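Local coordinates for phosphoribosylformylglycinamidine synthase 2 (Thermus thermophilus, PDB 3VIU), which belongs to the PurM-like AIR synthase-related family and binds ADP and magnesium in a chain with two copies of its paired N- and C-terminal domains, at residues E562-I567 against R660-V665; I567-G572 against G681-V686. All coordinates share one frame; numbering follows the deposited sequence.

All four segments lie in the second AIR synthase-related C-terminal domain, on its mixed sheet or in the loops leading to and from it. The chain first lays down strand 563-567 and leaves it at I567, the residue both contacts share. Contact 1 is made when strand 661-665 returns beside it, closing a loop of 92 residues that is rich in helix. The chain then runs through helix 670-679, and contact 2 closes as 681-686 arrives at the C-terminal end of strand 563-567, on its other edge. In sequence the two contacts cross, because their segments alternate. In space strand 563-567 lies between strands 661-665 and 684-690. R660 joins the two contacts through its NH1, which bonds to E569 O.

Contact 1 of 2, residues E562-I567 against R660-V665; sequences EVLLLI and RVLFTV
Six backbone hydrogen bonds zip strand 563-567 to strand 661-665 as an antiparallel pair. V563, L565 and I567 form hydrogen-bonded pairs with V665, F663 and V661. The straightest bond is I567 N to V661 O, at 2.7 Å and 177°. L565 N meets F663 O at 2.8 Å, nearly along the C=O axis.

L565 shows how one face packs. Its CB lies 3.8 Å from F663 CE2. CG stands anti to the carbonyl carbon (chi1 -59°), and the two methyls then part. CD1 lies over one face of the F663 ring, offset toward the rim, and also touches V665 CG2 at 3.9 Å. CD2 comes to 3.9 Å from F663 CZ. On the other face, L566 CD2 meets L662 CD2 at 3.5 Å.

At the strand end T664 OG1 donates to E562 OE2. The modelled distance is very short, 2.5 Å, but the hydroxyl position is less certain. The extended E562 side chain spans the gap to reach it.

Strand 563-567 is an inner strand of the mixed sheet, with 684-690 on its other edge and 618-620 beyond 661-665. Helices 596-611 and 670-679 pack on the face of V563, L565, F663 and I567.

Contact 2 of 2, residues I567-G572 against G681-V686; sequences IGEERG and GLPYRV
E570 and R685 meet tip to tip, with their carboxylate and guanidinium planes turned 72° apart. R685 NH1 donates to E570 OE2 at 3.0 Å, forming a salt bridge. The oxygen lies in the guanidinium plane, at its edge. The NH1 comes to that oxygen from above the carboxylate plane, so the groups do not lie flat together. E570 is extended beyond CG, whereas R685 bends at chi2 and chi3 to bring its NH1 round. The other carboxylate oxygen, E570 OE1, has a weak hydrogen bond from R646 N. R685 NH2 has a long, weak ion pair with E644 OE1.

Nearer the strand end, I567 and L682 cross obliquely. I567 CG2, anti to the backbone N, touches L682 CD1 at 4.0 Å. L682 also rests on helix 596-611.

Here the chain leaves strand 563-567 as strand 684-690 begins beside it, in the mixed sheet of the second AIR synthase-related C-terminal domain. I567 and Y684 form an antiparallel non-hydrogen-bonded pair. Just beyond, G568 N donates to P683 O at 2.7 Å, from above the carbonyl plane. G568 has positive phi, 106°, a backbone shape that suits glycine, because a CB there would crowd the carbonyl oxygen of the residue before. G681 closes helix 670-679 in a Schellman motif, and L682 and P683 lead from it into the strand.

The Y684 ring turns from 567-572 onto helix 670-679, where it touches T674 and L677. Its ring has L682 O at the edge, in plane, and its OH is hydrogen-bonded to E678 OE2. On the exposed side, E569 OE1 lies 4.0 Å from P683 CB, crossing the proline obliquely.

Contact 1 of 2, residues E562-I567 against R660-V665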
ATOM      1  N   GLU A 562     -10.995  -8.592 -33.084  1.00 17.80           N
ATOM      2  CA  GLU A 562      -9.660  -8.872 -32.578  1.00 16.46           C
ATOM      3  C   GLU A 562      -9.609 -10.309 -32.083  1.00 16.11           C
ATOM      4  O   GLU A 562     -10.589 -10.819 -31.541  1.00 16.57           O
ATOM      5  CB  GLU A 562      -9.304  -7.907 -31.442  1.00 17.14           C
ATOM      6  CG  GLU A 562      -8.971  -6.496 -31.920  1.00 20.89           C
ATOM      7  CD  GLU A 562      -8.433  -5.594 -30.817  1.00 23.08           C
ATOM      8  OE1 GLU A 562      -7.828  -4.555 -31.159  1.00 26.46           O
ATOM      9  OE2 GLU A 562      -8.614  -5.911 -29.617  1.00 23.69           O
ATOM     10  N   VAL A 563      -8.479 -10.976 -32.292  1.00 14.31           N
ATOM     11  CA  VAL A 563      -8.340 -12.349 -31.831  1.00 15.08           C
ATOM     12  C   VAL A 563      -8.053 -12.281 -30.329  1.00 16.09           C
ATOM     13  O   VAL A 563      -7.219 -11.492 -29.882  1.00 15.18           O
ATOM     14  CB  VAL A 563      -7.181 -13.091 -32.548  1.00 14.03           C
ATOM     15  CG1 VAL A 563      -7.114 -14.535 -32.069  1.00 11.90           C
ATOM     16  CG2 VAL A 563      -7.379 -13.047 -34.059  1.00 11.81           C
ATOM     17  N   LEU A 564      -8.758 -13.108 -29.563  1.00 15.79           N
ATOM     18  CA  LEU A 564      -8.617 -13.151 -28.111  1.00 15.50           C
ATOM     19  C   LEU A 564      -7.869 -14.403 -27.658  1.00 13.81           C
ATOM     20  O   LEU A 564      -8.337 -15.518 -27.856  1.00 14.64           O
ATOM     21  CB  LEU A 564     -10.013 -13.100 -27.466  1.00 15.57           C
ATOM     22  CG  LEU A 564     -10.136 -13.333 -25.951  1.00 17.90           C
ATOM     23  CD1 LEU A 564      -9.240 -12.364 -25.202  1.00 14.28           C
ATOM     24  CD2 LEU A 564     -11.599 -13.171 -25.523  1.00 13.28           C
ATOM     25  N   LEU A 565      -6.707 -14.213 -27.046  1.00 13.00           N
ATOM     26  CA  LEU A 565      -5.895 -15.335 -26.580  1.00 14.48           C
ATOM     27  C   LEU A 565      -5.751 -15.390 -25.052  1.00 15.77           C
ATOM     28  O   LEU A 565      -6.073 -14.436 -24.339  1.00 15.96           O
ATOM     29  CB  LEU A 565      -4.486 -15.272 -27.179  1.00 12.48           C
ATOM     30  CG  LEU A 565      -4.248 -15.286 -28.683  1.00 15.29           C
ATOM     31  CD1 LEU A 565      -4.580 -13.913 -29.296  1.00 15.33           C
ATOM     32  CD2 LEU A 565      -2.783 -15.623 -28.931  1.00 16.01           C
ATOM     33  N   LEU A 566      -5.234 -16.513 -24.565  1.00 15.95           N
ATOM     34  CA  LEU A 566      -5.018 -16.700 -23.147  1.00 14.85           C
ATOM     35  C   LEU A 566      -3.659 -17.341 -22.907  1.00 15.73           C
ATOM     36  O   LEU A 566      -3.362 -18.403 -23.456  1.00 15.85           O
ATOM     37  CB  LEU A 566      -6.136 -17.569 -22.578  1.00 16.03           C
ATOM     38  CG  LEU A 566      -6.221 -17.916 -21.087  1.00 18.98           C
ATOM     39  CD1 LEU A 566      -5.521 -19.230 -20.821  1.00 18.67           C
ATOM     40  CD2 LEU A 566      -5.644 -16.787 -20.252  1.00 16.81           C
ATOM     41  N   ILE A 567      -2.823 -16.664 -22.116  1.00 17.10           N
ATOM     42  CA  ILE A 567      -1.498 -17.169 -21.751  1.00 17.10           C
ATOM     43  C   ILE A 567      -1.778 -18.008 -20.508  1.00 17.01           C
ATOM     44  O   ILE A 567      -2.346 -17.499 -19.544  1.00 13.85           O
ATOM     45  CB  ILE A 567      -0.514 -16.048 -21.305  1.00 19.30           C
ATOM     46  CG1 ILE A 567      -0.624 -14.819 -22.207  1.00 18.52           C
ATOM     47  CG2 ILE A 567       0.918 -16.591 -21.308  1.00 19.32           C
ATOM     48  CD1 ILE A 567      -0.089 -15.014 -23.577  1.00 22.05           C
ATOM     49  N   ARG A 660      -1.938 -16.252 -15.282  1.00 16.76           N
ATOM     50  CA  ARG A 660      -2.799 -16.360 -16.459  1.00 16.45           C
ATOM     51  C   ARG A 660      -3.205 -14.973 -16.972  1.00 17.83           C
ATOM     52  O   ARG A 660      -3.703 -14.140 -16.212  1.00 18.02           O
ATOM     53  CB  ARG A 660      -4.039 -17.190 -16.127  1.00 16.33           C
ATOM     54  CG  ARG A 660      -3.702 -18.581 -15.593  1.00 17.01           C
ATOM     55  CD  ARG A 660      -4.919 -19.496 -15.587  1.00 19.30           C
ATOM     56  NE  ARG A 660      -5.940 -19.054 -14.642  1.00 20.65           N
ATOM     57  CZ  ARG A 660      -7.183 -19.520 -14.615  1.00 19.96           C
ATOM     58  NH1 ARG A 660      -7.563 -20.443 -15.485  1.00 19.46           N
ATOM     59  NH2 ARG A 660      -8.041 -19.069 -13.713  1.00 22.78           N
ATOM     60  N   VAL A 661      -2.986 -14.733 -18.267  1.00 17.77           N
ATOM     61  CA  VAL A 661      -3.294 -13.444 -18.887  1.00 15.71           C
ATOM     62  C   VAL A 661      -4.033 -13.526 -20.224  1.00 16.01           C
ATOM     63  O   VAL A 661      -3.684 -14.318 -21.104  1.00 13.35           O
ATOM     64  CB  VAL A 661      -1.995 -12.623 -19.135  1.00 15.97           C
ATOM     65  CG1 VAL A 661      -2.325 -11.313 -19.839  1.00 14.58           C
ATOM     66  CG2 VAL A 661      -1.289 -12.350 -17.819  1.00 15.29           C
ATOM     67  N   LEU A 662      -5.043 -12.674 -20.366  1.00 14.60           N
ATOM     68  CA  LEU A 662      -5.836 -12.586 -21.587  1.00 14.27           C
ATOM     69  C   LEU A 662      -5.397 -11.350 -22.367  1.00 12.55           C
ATOM     70  O   LEU A 662      -5.090 -10.321 -21.775  1.00 15.01           O
ATOM     71  CB  LEU A 662      -7.319 -12.440 -21.247  1.00 13.51           C
ATOM     72  CG  LEU A 662      -8.046 -13.607 -20.581  1.00 16.17           C
ATOM     73  CD1 LEU A 662      -9.439 -13.167 -20.107  1.00 14.05           C
ATOM     74  CD2 LEU A 662      -8.151 -14.742 -21.578  1.00 14.16           C
ATOM     75  N   PHE A 663      -5.364 -11.447 -23.690  1.00 12.10           N
ATOM     76  CA  PHE A 663      -5.003 -10.299 -24.519  1.00 12.64           C
ATOM     77  C   PHE A 663      -5.492 -10.487 -25.946  1.00 13.98           C
ATOM     78  O   PHE A 663      -5.785 -11.604 -26.370  1.00 12.19           O
ATOM     79  CB  PHE A 663      -3.492 -10.049 -24.496  1.00 13.49           C
ATOM     80  CG  PHE A 663      -2.694 -11.018 -25.312  1.00 13.15           C
ATOM     81  CD1 PHE A 663      -2.178 -10.644 -26.546  1.00 15.66           C
ATOM     82  CD2 PHE A 663      -2.450 -12.301 -24.849  1.00 12.17           C
ATOM     83  CE1 PHE A 663      -1.430 -11.531 -27.306  1.00 14.25           C
ATOM     84  CE2 PHE A 663      -1.707 -13.192 -25.598  1.00 14.17           C
ATOM     85  CZ  PHE A 663      -1.195 -12.806 -26.831  1.00 15.46           C
ATOM     86  N   THR A 664      -5.606  -9.385 -26.681  1.00 15.60           N
ATOM     87  CA  THR A 664      -6.079  -9.456 -28.051  1.00 16.44           C
ATOM     88  C   THR A 664      -5.049  -8.910 -29.030  1.00 18.79           C
ATOM     89  O   THR A 664      -4.258  -8.023 -28.696  1.00 21.23           O
ATOM     90  CB  THR A 664      -7.380  -8.670 -28.220  1.00 16.60           C
ATOM     91  OG1 THR A 664      -7.088  -7.273 -28.247  1.00 17.57           O
ATOM     92  CG2 THR A 664      -8.326  -8.951 -27.065  1.00 15.06           C
ATOM     93  N   VAL A 665      -5.061  -9.449 -30.243  1.00 18.26           N
ATOM     94  CA  VAL A 665      -4.134  -9.028 -31.288  1.00 16.52           C
ATOM     95  C   VAL A 665      -4.947  -8.729 -32.528  1.00 17.44           C
ATOM     96  O   VAL A 665      -6.073  -9.207 -32.671  1.00 16.63           O
ATOM     97  CB  VAL A 665      -3.124 -10.151 -31.655  1.00 15.15           C
ATOM     98  CG1 VAL A 665      -2.308 -10.531 -30.451  1.00 16.07           C
ATOM     99  CG2 VAL A 665      -3.863 -11.369 -32.178  1.00 12.29           C
TER

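Contact 2 of 2, residues I567-G572 against G681-V686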
ATOM      1  N   ILE A 567      -2.823 -16.664 -22.116  1.00 17.10           N
ATOM      2  CA  ILE A 567      -1.498 -17.169 -21.751  1.00 17.10           C
ATOM      3  C   ILE A 567      -1.778 -18.008 -20.508  1.00 17.01           C
ATOM      4  O   ILE A 567      -2.346 -17.499 -19.544  1.00 13.85           O
ATOM      5  CB  ILE A 567      -0.514 -16.048 -21.305  1.00 19.30           C
ATOM      6  CG1 ILE A 567      -0.624 -14.819 -22.207  1.00 18.52           C
ATOM      7  CG2 ILE A 567       0.918 -16.591 -21.308  1.00 19.32           C
ATOM      8  CD1 ILE A 567      -0.089 -15.014 -23.577  1.00 22.05           C
ATOM      9  N   GLY A 568      -1.386 -19.279 -20.529  1.00 18.25           N
ATOM     10  CA  GLY A 568      -1.634 -20.153 -19.392  1.00 20.39           C
ATOM     11  C   GLY A 568      -2.761 -21.120 -19.714  1.00 21.65           C
ATOM     12  O   GLY A 568      -3.161 -21.236 -20.874  1.00 22.00           O
ATOM     13  N   GLU A 569      -3.288 -21.806 -18.707  1.00 22.99           N
ATOM     14  CA  GLU A 569      -4.374 -22.754 -18.945  1.00 25.64           C
ATOM     15  C   GLU A 569      -5.730 -22.378 -18.357  1.00 25.92           C
ATOM     16  O   GLU A 569      -5.825 -21.574 -17.422  1.00 25.15           O
ATOM     17  CB  GLU A 569      -3.945 -24.152 -18.499  1.00 27.74           C
ATOM     18  CG  GLU A 569      -3.132 -24.848 -19.596  1.00 33.44           C
ATOM     19  CD  GLU A 569      -2.267 -25.984 -19.097  1.00 36.54           C
ATOM     20  OE1 GLU A 569      -1.567 -26.586 -19.939  1.00 36.48           O
ATOM     21  OE2 GLU A 569      -2.277 -26.271 -17.875  1.00 38.89           O
ATOM     22  N   GLU A 570      -6.777 -22.968 -18.931  1.00 25.02           N
ATOM     23  CA  GLU A 570      -8.155 -22.691 -18.543  1.00 26.31           C
ATOM     24  C   GLU A 570      -8.552 -23.179 -17.169  1.00 25.77           C
ATOM     25  O   GLU A 570      -9.408 -22.584 -16.523  1.00 24.84           O
ATOM     26  CB  GLU A 570      -9.121 -23.296 -19.566  1.00 27.55           C
ATOM     27  CG  GLU A 570      -8.731 -23.067 -21.014  1.00 31.52           C
ATOM     28  CD  GLU A 570      -9.755 -23.619 -21.987  1.00 32.72           C
ATOM     29  OE1 GLU A 570     -10.337 -24.688 -21.699  1.00 33.37           O
ATOM     30  OE2 GLU A 570      -9.968 -22.990 -23.045  1.00 32.95           O
ATOM     31  N   ARG A 571      -7.940 -24.273 -16.732  1.00 27.22           N
ATOM     32  CA  ARG A 571      -8.249 -24.849 -15.433  1.00 27.23           C
ATOM     33  C   ARG A 571      -7.689 -24.082 -14.251  1.00 24.98           C
ATOM     34  O   ARG A 571      -6.490 -23.832 -14.176  1.00 26.02           O
ATOM     35  CB  ARG A 571      -7.733 -26.284 -15.346  1.00 30.97           C
ATOM     36  CG  ARG A 571      -8.802 -27.341 -15.506  1.00 38.44           C
ATOM     37  CD  ARG A 571      -8.332 -28.667 -14.934  1.00 43.64           C
ATOM     38  NE  ARG A 571      -9.322 -29.731 -15.097  1.00 50.42           N
ATOM     39  CZ  ARG A 571     -10.564 -29.688 -14.621  1.00 52.22           C
ATOM     40  NH1 ARG A 571     -10.984 -28.626 -13.948  1.00 53.97           N
ATOM     41  NH2 ARG A 571     -11.386 -30.713 -14.809  1.00 54.16           N
ATOM     42  N   GLY A 572      -8.575 -23.716 -13.334  1.00 21.94           N
ATOM     43  CA  GLY A 572      -8.174 -23.031 -12.122  1.00 20.90           C
ATOM     44  C   GLY A 572      -8.500 -23.977 -10.976  1.00 19.21           C
ATOM     45  O   GLY A 572      -9.058 -25.050 -11.209  1.00 20.17           O
ATOM     46  N   GLY A 681       8.122 -21.103 -24.381  1.00 26.03           N
ATOM     47  CA  GLY A 681       7.632 -22.348 -23.809  1.00 22.66           C
ATOM     48  C   GLY A 681       6.405 -22.151 -22.932  1.00 21.67           C
ATOM     49  O   GLY A 681       6.202 -22.875 -21.955  1.00 21.67           O
ATOM     50  N   LEU A 682       5.574 -21.177 -23.287  1.00 19.65           N
ATOM     51  CA  LEU A 682       4.380 -20.874 -22.508  1.00 18.73           C
ATOM     52  C   LEU A 682       3.094 -21.480 -23.058  1.00 19.07           C
ATOM     53  O   LEU A 682       2.793 -21.358 -24.246  1.00 19.62           O
ATOM     54  CB  LEU A 682       4.204 -19.355 -22.390  1.00 15.99           C
ATOM     55  CG  LEU A 682       5.262 -18.551 -21.629  1.00 15.50           C
ATOM     56  CD1 LEU A 682       4.837 -17.092 -21.521  1.00 11.70           C
ATOM     57  CD2 LEU A 682       5.447 -19.147 -20.241  1.00 17.21           C
ATOM     58  N   PRO A 683       2.319 -22.155 -22.196  1.00 19.46           N
ATOM     59  CA  PRO A 683       1.066 -22.752 -22.665  1.00 18.37           C
ATOM     60  C   PRO A 683       0.167 -21.581 -23.024  1.00 19.57           C
ATOM     61  O   PRO A 683       0.217 -20.541 -22.364  1.00 18.07           O
ATOM     62  CB  PRO A 683       0.553 -23.496 -21.435  1.00 20.38           C
ATOM     63  CG  PRO A 683       1.804 -23.777 -20.636  1.00 20.73           C
ATOM     64  CD  PRO A 683       2.565 -22.489 -20.783  1.00 20.09           C
ATOM     65  N   TYR A 684      -0.630 -21.731 -24.073  1.00 20.06           N
ATOM     66  CA  TYR A 684      -1.526 -20.657 -24.487  1.00 22.37           C
ATOM     67  C   TYR A 684      -2.660 -21.231 -25.315  1.00 24.86           C
ATOM     68  O   TYR A 684      -2.627 -22.400 -25.708  1.00 25.63           O
ATOM     69  CB  TYR A 684      -0.766 -19.604 -25.309  1.00 21.66           C
ATOM     70  CG  TYR A 684      -0.487 -20.002 -26.745  1.00 21.80           C
ATOM     71  CD1 TYR A 684      -1.459 -19.839 -27.737  1.00 22.89           C
ATOM     72  CD2 TYR A 684       0.738 -20.553 -27.112  1.00 21.33           C
ATOM     73  CE1 TYR A 684      -1.219 -20.216 -29.058  1.00 21.21           C
ATOM     74  CE2 TYR A 684       0.990 -20.938 -28.433  1.00 24.14           C
ATOM     75  CZ  TYR A 684       0.006 -20.766 -29.398  1.00 23.48           C
ATOM     76  OH  TYR A 684       0.241 -21.151 -30.699  1.00 24.62           O
ATOM     77  N   ARG A 685      -3.666 -20.401 -25.572  1.00 27.22           N
ATOM     78  CA  ARG A 685      -4.817 -20.811 -26.367  1.00 27.72           C
ATOM     79  C   ARG A 685      -5.494 -19.639 -27.049  1.00 26.37           C
ATOM     80  O   ARG A 685      -5.531 -18.525 -26.522  1.00 26.32           O
ATOM     81  CB  ARG A 685      -5.858 -21.524 -25.499  1.00 30.79           C
ATOM     82  CG  ARG A 685      -5.585 -22.999 -25.234  1.00 36.76           C
ATOM     83  CD  ARG A 685      -6.889 -23.801 -25.262  1.00 38.33           C
ATOM     84  NE  ARG A 685      -7.452 -23.875 -26.611  1.00 39.61           N
ATOM     85  CZ  ARG A 685      -8.736 -23.676 -26.906  1.00 39.59           C
ATOM     86  NH1 ARG A 685      -9.615 -23.381 -25.953  1.00 36.58           N
ATOM     87  NH2 ARG A 685      -9.139 -23.768 -28.168  1.00 40.06           N
ATOM     88  N   VAL A 686      -6.027 -19.908 -28.233  1.00 25.53           N
ATOM     89  CA  VAL A 686      -6.753 -18.911 -28.999  1.00 24.49           C
ATOM     90  C   VAL A 686      -8.229 -19.193 -28.720  1.00 22.86           C
ATOM     91  O   VAL A 686      -8.840 -20.034 -29.373  1.00 23.99           O
ATOM     92  CB  VAL A 686      -6.484 -19.058 -30.513  1.00 25.12           C
ATOM     93  CG1 VAL A 686      -7.228 -17.972 -31.276  1.00 23.19           C
ATOM     94  CG2 VAL A 686      -4.984 -18.975 -30.788  1.00 22.94           C
TER